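Local coordinates for S-layer domain-containing protein (Ruminiclostridium thermocellum ATCC 27405, PDB 4QVS) that is of unknown function but carries a concanavalin A-like lectin/glucanase domain, a beta-sandwich family often involved in carbohydrate binding, and is probably part of a cell-surface protein with S-layer domains, at residues Ala130-Glu133 and Gly134-Lys137; Lys176-Ile179 and Gly180-His183. All coordinates share one frame; numbering follows the deposited sequence.

Contact 1: residues Ala130-Glu133 and Gly134-Lys137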
loop_
_atom_site.group_PDB
_atom_site.type_symbol
_atom_site.label_atom_id
_atom_site.label_comp_id
_atom_site.label_asym_id
_atom_site.label_seq_id
_atom_site.Cartn_x
_atom_site.Cartn_y
_atom_site.Cartn_z
ATOM N N ALA A 130 -0.937 3.572 1.815
ATOM C CA ALA A 130 -0.207 3.262 3.053
ATOM C C ALA A 130 -0.098 4.601 3.816
ATOM O O ALA A 130 -0.453 5.644 3.246
ATOM C CB ALA A 130 1.176 2.720 2.726
ATOM N N LEU A 131 0.388 4.596 5.063
ATOM C CA LEU A 131 0.552 5.863 5.815
ATOM C C LEU A 131 1.902 6.477 5.585
ATOM O O LEU A 131 2.912 5.871 5.915
ATOM C CB LEU A 131 0.406 5.671 7.330
ATOM C CG LEU A 131 -0.969 5.479 7.899
ATOM C CD1 LEU A 131 -0.846 5.242 9.430
ATOM C CD2 LEU A 131 -1.808 6.710 7.593
ATOM N N THR A 132 1.901 7.717 5.101
ATOM C CA THR A 132 3.116 8.438 4.711
ATOM C C THR A 132 3.519 9.371 5.814
ATOM O O THR A 132 2.656 9.971 6.444
ATOM C CB THR A 132 2.858 9.293 3.456
ATOM O OG1 THR A 132 2.295 8.466 2.440
ATOM C CG2 THR A 132 4.143 9.951 2.951
ATOM N N GLU A 133 4.827 9.526 6.006
ATOM C CA GLU A 133 5.346 10.350 7.085
ATOM C C GLU A 133 4.910 11.795 6.931
ATOM O O GLU A 133 4.964 12.369 5.836
ATOM C CB GLU A 133 6.870 10.272 7.138
ATOM C CG GLU A 133 7.485 10.896 8.384
ATOM C CD GLU A 133 9.003 10.838 8.370
ATOM O OE1 GLU A 133 9.588 10.970 7.267
ATOM O OE2 GLU A 133 9.610 10.677 9.460
ATOM N N GLY A 134 4.465 12.380 8.034
ATOM C CA GLY A 134 4.050 13.777 8.042
ATOM C C GLY A 134 2.812 14.131 7.226
ATOM O O GLY A 134 2.523 15.321 7.045
ATOM N N VAL A 135 2.056 13.126 6.773
ATOM C CA VAL A 135 0.850 13.369 5.982
ATOM C C VAL A 135 -0.443 12.876 6.651
ATOM O O VAL A 135 -0.635 11.680 6.798
ATOM C CB VAL A 135 0.958 12.693 4.595
ATOM C CG1 VAL A 135 -0.330 12.891 3.812
ATOM C CG2 VAL A 135 2.162 13.220 3.822
ATOM N N TRP A 136 -1.344 13.802 6.995
ATOM C CA TRP A 136 -2.657 13.463 7.585
ATOM C C TRP A 136 -3.439 12.477 6.736
ATOM O O TRP A 136 -3.654 12.722 5.563
ATOM C CB TRP A 136 -3.538 14.727 7.745
ATOM C CG TRP A 136 -3.247 15.557 8.958
ATOM C CD1 TRP A 136 -2.604 16.760 9.005
ATOM C CD2 TRP A 136 -3.591 15.229 10.308
ATOM N NE1 TRP A 136 -2.540 17.209 10.308
ATOM C CE2 TRP A 136 -3.144 16.285 11.125
ATOM C CE3 TRP A 136 -4.252 14.155 10.897
ATOM C CZ2 TRP A 136 -3.333 16.292 12.522
ATOM C CZ3 TRP A 136 -4.443 14.164 12.290
ATOM C CH2 TRP A 136 -3.988 15.227 13.074
ATOM N N LYS A 137 -3.867 11.362 7.307
ATOM C CA LYS A 137 -4.705 10.417 6.559
ATOM C C LYS A 137 -5.852 9.935 7.461
ATOM O O LYS A 137 -5.751 10.031 8.673
ATOM C CB LYS A 137 -3.867 9.243 6.024
ATOM C CG LYS A 137 -2.983 9.586 4.815
ATOM C CD LYS A 137 -2.399 8.330 4.162
ATOM C CE LYS A 137 -1.898 8.567 2.727
ATOM N NZ LYS A 137 -0.683 9.408 2.747
HETATM O O HOH W 1 0.624 10.048 8.283
#
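T132 and V135 are the ends of a type II beta turn, T132-E133-G134-V135, closed by one backbone hydrogen bond: V135 N gives to T132 O over 3.2 Å. G134 sits at the third position with positive phi (66°), the place where this turn type commonly carries glycine. A water gives one hydrogen to T132 O (2.7 Å) and the other to V135 O, so the T132 carbonyl is gripped twice. K137 runs nearly straight to CE, then bends at its last torsion (chi4 70°), which brings NZ to T132 OG1 at 3.1 Å, a side-chain hydrogen bond. On the way, K137 CE passes 3.3 Å from A130 O. Apolar contact flanks this bond: L131 CD2 lies on K137 CB at 3.6 Å, the two side chains running past each other in opposite directions, while the CG2 methyls of T132 and V135 meet side by side at 3.9 Å. Against the second subunit, L131 packs on I110 and E133 on D80 of that chain. The lysine thus ties the two arms of the loop together behind the turn, its ammonium using a neutral hydroxyl and its methylenes the leucine.

Contact 2: residues Lys176-Ile179 and Gly180-His183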
loop_
_atom_site.group_PDB
_atom_site.type_symbol
_atom_site.label_atom_id
_atom_site.label_comp_id
_atom_site.label_asym_id
_atom_site.label_seq_id
_atom_site.Cartn_x
_atom_site.Cartn_y
_atom_site.Cartn_z
ATOM N N LYS A 176 -10.325 -1.743 28.876
ATOM C CA LYS A 176 -9.455 -0.580 28.885
ATOM C C LYS A 176 -9.120 -0.175 27.431
ATOM O O LYS A 176 -9.092 -1.018 26.550
ATOM C CB LYS A 176 -8.157 -0.920 29.594
ATOM C CG LYS A 176 -8.253 -1.312 31.071
ATOM C CD LYS A 176 -8.787 -0.175 31.914
ATOM C CE LYS A 176 -8.524 -0.373 33.401
ATOM N NZ LYS A 176 -9.253 0.646 34.223
ATOM N N GLY A 177 -8.847 1.097 27.210
ATOM C CA GLY A 177 -8.532 1.582 25.876
ATOM C C GLY A 177 -7.489 2.662 25.909
ATOM O O GLY A 177 -7.543 3.554 26.773
ATOM N N TYR A 178 -6.518 2.542 24.997
ATOM C CA TYR A 178 -5.527 3.574 24.761
ATOM C C TYR A 178 -5.473 3.984 23.298
ATOM O O TYR A 178 -5.815 3.220 22.416
ATOM C CB TYR A 178 -4.140 3.053 25.031
ATOM C CG TYR A 178 -3.850 2.574 26.426
ATOM C CD1 TYR A 178 -4.151 3.358 27.518
ATOM C CD2 TYR A 178 -3.207 1.365 26.626
ATOM C CE1 TYR A 178 -3.849 2.948 28.824
ATOM C CE2 TYR A 178 -2.866 0.944 27.920
ATOM C CZ TYR A 178 -3.233 1.722 29.001
ATOM O OH TYR A 178 -2.935 1.311 30.233
ATOM N N ILE A 179 -4.989 5.185 23.071
ATOM C CA ILE A 179 -4.606 5.602 21.747
ATOM C C ILE A 179 -3.133 5.862 21.917
ATOM O O ILE A 179 -2.751 6.700 22.716
ATOM C CB ILE A 179 -5.278 6.914 21.279
ATOM C CG1 ILE A 179 -6.775 6.730 21.139
ATOM C CG2 ILE A 179 -4.722 7.351 19.942
ATOM C CD1 ILE A 179 -7.541 8.008 20.829
ATOM N N GLY A 180 -2.295 5.179 21.143
ATOM C CA GLY A 180 -0.868 5.461 21.169
ATOM C C GLY A 180 0.010 4.678 22.149
ATOM O O GLY A 180 1.220 4.905 22.213
ATOM N N LYS A 181 -0.603 3.754 22.871
ATOM C CA LYS A 181 0.072 2.939 23.845
ATOM C C LYS A 181 -0.600 1.601 23.709
ATOM O O LYS A 181 -1.763 1.512 23.295
ATOM C CB LYS A 181 -0.155 3.524 25.246
ATOM C CG LYS A 181 0.381 2.736 26.448
ATOM C CD LYS A 181 0.073 3.498 27.726
ATOM C CE LYS A 181 0.424 2.654 28.968
ATOM N NZ LYS A 181 0.267 3.488 30.165
ATOM N N SER A 182 0.179 0.564 23.955
ATOM C CA SER A 182 -0.336 -0.767 24.079
ATOM C C SER A 182 -0.172 -1.247 25.551
ATOM O O SER A 182 0.759 -0.842 26.235
ATOM C CB SER A 182 0.474 -1.714 23.248
ATOM O OG SER A 182 0.058 -3.046 23.507
ATOM N N HIS A 183 -1.052 -2.119 25.989
ATOM C CA HIS A 183 -0.872 -2.811 27.286
ATOM C C HIS A 183 0.176 -3.904 27.089
ATOM O O HIS A 183 0.567 -4.229 25.945
ATOM C CB HIS A 183 -2.178 -3.464 27.747
ATOM C CG HIS A 183 -2.515 -4.734 27.033
ATOM N ND1 HIS A 183 -2.946 -4.760 25.720
ATOM C CD2 HIS A 183 -2.557 -6.020 27.471
ATOM C CE1 HIS A 183 -3.192 -6.008 25.367
ATOM N NE2 HIS A 183 -2.952 -6.797 26.408
#
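Y178 and K181 make the tight part of this bend, where strand 176-179 gives way to the loop 180-183. The lysine, fully extended with CG anti to the backbone N (chi1 175°), is laid across one face of the tyrosine ring. Its CD stands 3.8 Å from the centroid of the Y178 ring and only 8° off the normal, a CH-pi contact over the middle of the face. CE of K181 continues to the far end of the ring, 3.8 Å from Y178 CZ. At the near end, K181 O comes within 3.3 Å of Y178 CB. G180, with phi 91°, turns the chain so that the lysine comes back over the tyrosine.

Beyond K181 the contact with the ring is looser: H183 N lies at its edge, 4.0 Å from Y178 CE2. S182 and H183 are buried instead against the second subunit, where H183 ND1 is hydrogen-bonded to D89 and the imidazole stacks on F91 of that chain. S182 OG gives a hydrogen bond to H183 O at 2.8 Å, on a lone pair, and is also hydrogen-bonded to R101 of the second subunit. Y178 and K181 form the partly exposed side. Strand 176-179 pairs antiparallel with a strand of the second subunit, so a beta-sheet runs on from one chain to the other, in a domain of the concanavalin A-like family.

In the fold
Contact 1 comes first along the chain, in the loop between strands 123-126 and 137-144; contact 2 follows at the end of strand 176-179 and in the loop leading to strand 200-207. Their centres lie about 21 Å apart, and the nearest atoms are about 10 Å apart, so they do not touch. Both belong to the concanavalin A-like part of the chain and lie on the same side of its centre. What they share is the second subunit: K137 at the end of contact 1 and strand 176-179 of contact 2 each join antiparallel ladders with strands of that chain. Both local bends therefore lie at the interface between the two subunits, where strands of one chain pair with those of the other.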